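Local coordinates for putative XRE-family transcriptional regulator (Rhodococcus sp., PDB 2OFY), which probably binds DNA through a helix-turn-helix of the XRE family and so regulates transcription, at the interface of chains A and B. Numbering follows the deposited sequence. Chains: chain A/B, Putative XRE-family transcriptional regulator.

Contact 1: the interface of chains A and B. Residues chain A 13-14, 17, 75-76, 78; chain B 58, 65.
B:Phe58 and B:Arg65 reach from one helix of chain B to two separate parts of chain A, the first by packing and the second by hydrogen bonds to backbone carbonyls. The phenyl ring of B:Phe58 arrives tip first at helix 8-25. B:Phe58 CZ lies 3.4 Å from the backbone carbonyl oxygen, A:Arg13 O. Over one face, A:Arg13 CB stands 3.7 Å above the plane of the B:Phe58 ring, displaced toward the rim. The extended A:Arg13 chain crosses obliquely, CB and then CD touching the ring, while its guanidinium plane is turned 47° from the ring plane. A:Leu17, one turn further on, meets the tip from the opposite side with CB and its CD2 branch, so CZ is wedged between them; A:Leu17 CB is 3.8 Å from B:Phe58 CZ. A:Gly14 offers only backbone, its CA 4.1 Å from B:Phe58 CE2.

At the other end, the guanidinium of B:Arg65 spans two carbonyls. NH1 donates to A:Val78 O at a short 2.4 Å, in the carbonyl plane and on a lone pair, with 152° at the hydrogen. NH2 donates to A:Ala75 O at 2.7 Å, but from above that carbonyl's plane and with a more bent 116° at the hydrogen; its second approach, to A:Val78 O, is weak. Since A:Ala75 closes helix 71-75, the guanidinium charge would probably be favoured by the helix end.

Torsions set both groups. B:Phe58 has CG anti to its carbonyl carbon, whereas B:Arg65 starts with CG anti to the backbone N and then bends at chi3, turning its tip toward the carbonyls. A:Val78 lies between the two: its CG2 skirts the ring at CE1, while its O takes the arginine.

This is a flank of the interface between the two copies, plausibly a dimer contact. Helix 57-67 of chain B carries both residues two turns apart and docks against the first helix of chain A, the C-terminal end of its last helix, 71-75, and the loop that follows.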
loop_
_atom_site.group_PDB
_atom_site.type_symbol
_atom_site.label_atom_id
_atom_site.label_comp_id
_atom_site.label_asym_id
_atom_site.label_seq_id
_atom_site.Cartn_x
_atom_site.Cartn_y
_atom_site.Cartn_z
ATOM N N ARG A 13 -0.624 0.036 13.276
ATOM C CA ARG A 13 0.009 0.469 12.006
ATOM C C ARG A 13 -0.802 1.516 11.255
ATOM O O ARG A 13 -0.261 2.480 10.692
ATOM C CB ARG A 13 0.181 -0.720 11.050
ATOM C CG ARG A 13 1.179 -1.732 11.474
ATOM C CD ARG A 13 1.468 -2.628 10.252
ATOM N NE ARG A 13 2.221 -3.798 10.657
ATOM C CZ ARG A 13 1.691 -4.998 10.852
ATOM N NH1 ARG A 13 0.388 -5.214 10.663
ATOM N NH2 ARG A 13 2.464 -5.983 11.248
ATOM N N GLY A 14 -2.115 1.302 11.214
ATOM C CA GLY A 14 -3.048 2.245 10.571
ATOM C C GLY A 14 -2.939 3.593 11.251
ATOM O O GLY A 14 -2.900 4.638 10.610
ATOM N N LEU A 17 0.397 5.336 10.494
ATOM C CA LEU A 17 0.380 5.805 9.110
ATOM C C LEU A 17 -0.381 7.121 9.057
ATOM O O LEU A 17 0.068 8.092 8.447
ATOM C CB LEU A 17 -0.266 4.738 8.206
ATOM C CG LEU A 17 -0.464 5.191 6.753
ATOM C CD1 LEU A 17 0.872 5.507 6.003
ATOM C CD2 LEU A 17 -1.269 4.103 6.046
ATOM N N ALA A 75 6.815 3.531 5.117
ATOM C CA ALA A 75 6.768 2.100 5.486
ATOM C C ALA A 75 7.801 1.767 6.561
ATOM O O ALA A 75 7.580 0.864 7.352
ATOM C CB ALA A 75 6.963 1.232 4.272
ATOM N N ALA A 76 8.924 2.504 6.589
ATOM C CA ALA A 76 9.983 2.301 7.591
ATOM C C ALA A 76 9.559 2.334 9.055
ATOM O O ALA A 76 10.219 1.707 9.901
ATOM C CB ALA A 76 11.113 3.298 7.360
ATOM N N VAL A 78 7.080 0.874 10.459
ATOM C CA VAL A 78 6.410 -0.359 10.867
ATOM C C VAL A 78 7.195 -1.642 10.611
ATOM O O VAL A 78 8.120 -1.682 9.780
ATOM C CB VAL A 78 5.078 -0.536 10.159
ATOM C CG1 VAL A 78 4.093 0.486 10.633
ATOM C CG2 VAL A 78 5.292 -0.462 8.614
ATOM N N PHE B 58 -0.564 -1.983 3.407
ATOM C CA PHE B 58 0.358 -2.714 4.255
ATOM C C PHE B 58 0.702 -4.102 3.685
ATOM O O PHE B 58 1.745 -4.643 3.978
ATOM C CB PHE B 58 -0.173 -2.771 5.658
ATOM C CG PHE B 58 -0.030 -1.435 6.362
ATOM C CD1 PHE B 58 1.247 -0.873 6.519
ATOM C CD2 PHE B 58 -1.127 -0.780 6.885
ATOM C CE1 PHE B 58 1.431 0.330 7.216
ATOM C CE2 PHE B 58 -0.961 0.445 7.563
ATOM C CZ PHE B 58 0.326 0.993 7.702
ATOM N N ARG B 65 8.931 -5.201 1.174
ATOM C CA ARG B 65 10.048 -5.306 2.122
ATOM C C ARG B 65 10.830 -6.613 1.930
ATOM O O ARG B 65 12.071 -6.621 1.884
ATOM C CB ARG B 65 9.538 -5.231 3.576
ATOM C CG ARG B 65 10.639 -5.142 4.593
ATOM C CD ARG B 65 10.073 -4.733 5.955
ATOM N NE ARG B 65 9.733 -3.297 5.965
ATOM C CZ ARG B 65 9.392 -2.586 7.047
ATOM N NH1 ARG B 65 9.303 -3.157 8.259
ATOM N NH2 ARG B 65 9.124 -1.299 6.906
#

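Contact 2: the interface of chains A and B. Residues chain A 17, 55-58, 60; chain B 55-57, 60.
This is a near-symmetric, self-complementary junction in which residues 55-60 of both chains meet; it holds the two copies of this XRE-type helix-turn-helix protein together in the deposited assembly, plausibly as a dimer. The two loop segments run antiparallel and form a beta bridge at the A:Ala56 and B:Ala56 pair. B:Phe57 N donates to A:Pro55 O at 2.8 Å, and A:Phe57 N returns the bond to B:Pro55 O at 2.8 Å; both are nearly straight, the second 171° at the hydrogen, and both lie in the carbonyl plane. Each bond thus supplies an acceptor from the other chain to the N-H of a helix's first residue, Phe57. B:Pro55 O also meets a water, 2.7 Å away, that is paired with A:Phe58 N.

Both Phe57 side chains hold CG anti to the backbone N (chi1 177° in each), swinging each ring onto the other chain's isoleucine. A:Ile60 CG2 sits over the face of the B:Phe57 ring, 3.8 Å from its centroid, toward the rim in a CH-pi contact; B:Ile60 CG2 lies over the A:Phe57 ring in a similar but less central place. The Phe57 side chains cross obliquely, but their rings lie almost parallel and side by side, touching CD1 to CD1. An alanine at B:Phe57 would remove the ring under A:Ile60 and probably loosen the apolar packing beside the beta bridge, whose backbone bonds it could still make. Within chain A, A:Phe57 CD2 lies over the centre of the A:Phe58 ring.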
loop_
_atom_site.group_PDB
_atom_site.type_symbol
_atom_site.label_atom_id
_atom_site.label_comp_id
_atom_site.label_asym_id
_atom_site.label_seq_id
_atom_site.Cartn_x
_atom_site.Cartn_y
_atom_site.Cartn_z
ATOM N N LEU A 17 0.397 5.336 10.494
ATOM C CA LEU A 17 0.380 5.805 9.110
ATOM C C LEU A 17 -0.381 7.121 9.057
ATOM O O LEU A 17 0.068 8.092 8.447
ATOM C CB LEU A 17 -0.266 4.738 8.206
ATOM C CG LEU A 17 -0.464 5.191 6.753
ATOM C CD1 LEU A 17 0.872 5.507 6.003
ATOM C CD2 LEU A 17 -1.269 4.103 6.046
ATOM N N PRO A 55 -6.287 0.518 4.781
ATOM C CA PRO A 55 -6.019 1.581 3.772
ATOM C C PRO A 55 -5.500 1.001 2.448
ATOM O O PRO A 55 -4.705 0.048 2.452
ATOM C CB PRO A 55 -4.933 2.439 4.441
ATOM C CG PRO A 55 -5.102 2.178 5.902
ATOM C CD PRO A 55 -5.581 0.770 6.050
ATOM N N ALA A 56 -5.973 1.540 1.343
ATOM C CA ALA A 56 -5.660 0.979 0.015
ATOM C C ALA A 56 -4.284 1.494 -0.440
ATOM O O ALA A 56 -3.956 2.669 -0.252
ATOM C CB ALA A 56 -6.737 1.381 -1.023
ATOM N N PHE A 57 -3.485 0.605 -1.051
ATOM C CA PHE A 57 -2.143 0.984 -1.508
ATOM C C PHE A 57 -2.207 2.216 -2.419
ATOM O O PHE A 57 -1.413 3.172 -2.254
ATOM C CB PHE A 57 -1.538 -0.156 -2.359
ATOM C CG PHE A 57 -0.197 0.206 -2.923
ATOM C CD1 PHE A 57 0.925 0.308 -2.087
ATOM C CD2 PHE A 57 -0.055 0.478 -4.297
ATOM C CE1 PHE A 57 2.150 0.708 -2.620
ATOM C CE2 PHE A 57 1.192 0.859 -4.815
ATOM C CZ PHE A 57 2.273 0.983 -3.971
ATOM N N PHE A 58 -3.114 2.185 -3.391
ATOM C CA PHE A 58 -3.147 3.269 -4.412
ATOM C C PHE A 58 -3.573 4.599 -3.807
ATOM O O PHE A 58 -3.036 5.637 -4.187
ATOM C CB PHE A 58 -3.906 2.833 -5.652
ATOM C CG PHE A 58 -3.116 1.829 -6.453
ATOM C CD1 PHE A 58 -1.927 2.227 -7.106
ATOM C CD2 PHE A 58 -3.452 0.471 -6.413
ATOM C CE1 PHE A 58 -1.176 1.290 -7.785
ATOM C CE2 PHE A 58 -2.731 -0.456 -7.083
ATOM C CZ PHE A 58 -1.594 -0.077 -7.783
ATOM N N ILE A 60 -2.934 5.533 -0.535
ATOM C CA ILE A 60 -1.816 6.033 0.258
ATOM C C ILE A 60 -0.727 6.579 -0.696
ATOM O O ILE A 60 -0.111 7.640 -0.433
ATOM C CB ILE A 60 -1.297 4.958 1.196
ATOM C CG1 ILE A 60 -2.395 4.522 2.187
ATOM C CG2 ILE A 60 -0.048 5.419 1.881
ATOM C CD1 ILE A 60 -3.041 5.669 3.010
ATOM N N PRO B 55 -5.618 -3.550 -3.705
ATOM C CA PRO B 55 -4.709 -4.147 -2.698
ATOM C C PRO B 55 -4.378 -3.205 -1.542
ATOM O O PRO B 55 -4.324 -1.968 -1.723
ATOM C CB PRO B 55 -3.426 -4.456 -3.478
ATOM C CG PRO B 55 -3.591 -3.735 -4.741
ATOM C CD PRO B 55 -5.021 -3.514 -5.045
ATOM N N ALA B 56 -4.188 -3.786 -0.368
ATOM C CA ALA B 56 -4.024 -3.012 0.862
ATOM C C ALA B 56 -2.607 -2.458 0.834
ATOM O O ALA B 56 -1.647 -3.184 0.458
ATOM C CB ALA B 56 -4.149 -3.948 2.059
ATOM N N PHE B 57 -2.456 -1.209 1.283
ATOM C CA PHE B 57 -1.129 -0.619 1.420
ATOM C C PHE B 57 -0.166 -1.496 2.207
ATOM O O PHE B 57 0.984 -1.718 1.735
ATOM C CB PHE B 57 -1.239 0.766 2.179
ATOM C CG PHE B 57 0.115 1.388 2.399
ATOM C CD1 PHE B 57 0.826 1.895 1.268
ATOM C CD2 PHE B 57 0.693 1.395 3.661
ATOM C CE1 PHE B 57 2.140 2.413 1.441
ATOM C CE2 PHE B 57 1.967 1.961 3.847
ATOM C CZ PHE B 57 2.668 2.448 2.715
ATOM N N ILE B 60 1.049 -4.696 0.322
ATOM C CA ILE B 60 2.075 -4.415 -0.694
ATOM C C ILE B 60 3.409 -3.988 -0.030
ATOM O O ILE B 60 4.510 -4.477 -0.400
ATOM C CB ILE B 60 1.560 -3.330 -1.647
ATOM C CG1 ILE B 60 0.284 -3.796 -2.340
ATOM C CG2 ILE B 60 2.643 -3.062 -2.727
ATOM C CD1 ILE B 60 0.354 -5.204 -3.012
HETATM O O HOH W 1 -4.794 -0.208 -3.749
#

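Contacts 1 and 2 lie side by side in the same interface, with centres about 10 Å apart. Both draw on helix 57-67 of chain B: contact 2 uses its start and contact 1 continues along it, with neighbouring phenylalanines divided between the two. A:Leu17 belongs to both, its CB and CD2 facing contact 1 while CD2 also reaches contact 2, so helix 8-25 of chain A bridges them. Contact 2 pairs like residues across a local pseudo-two-fold, whereas contact 1 joins different segments. Together they would probably fix how the two copies are turned against each other.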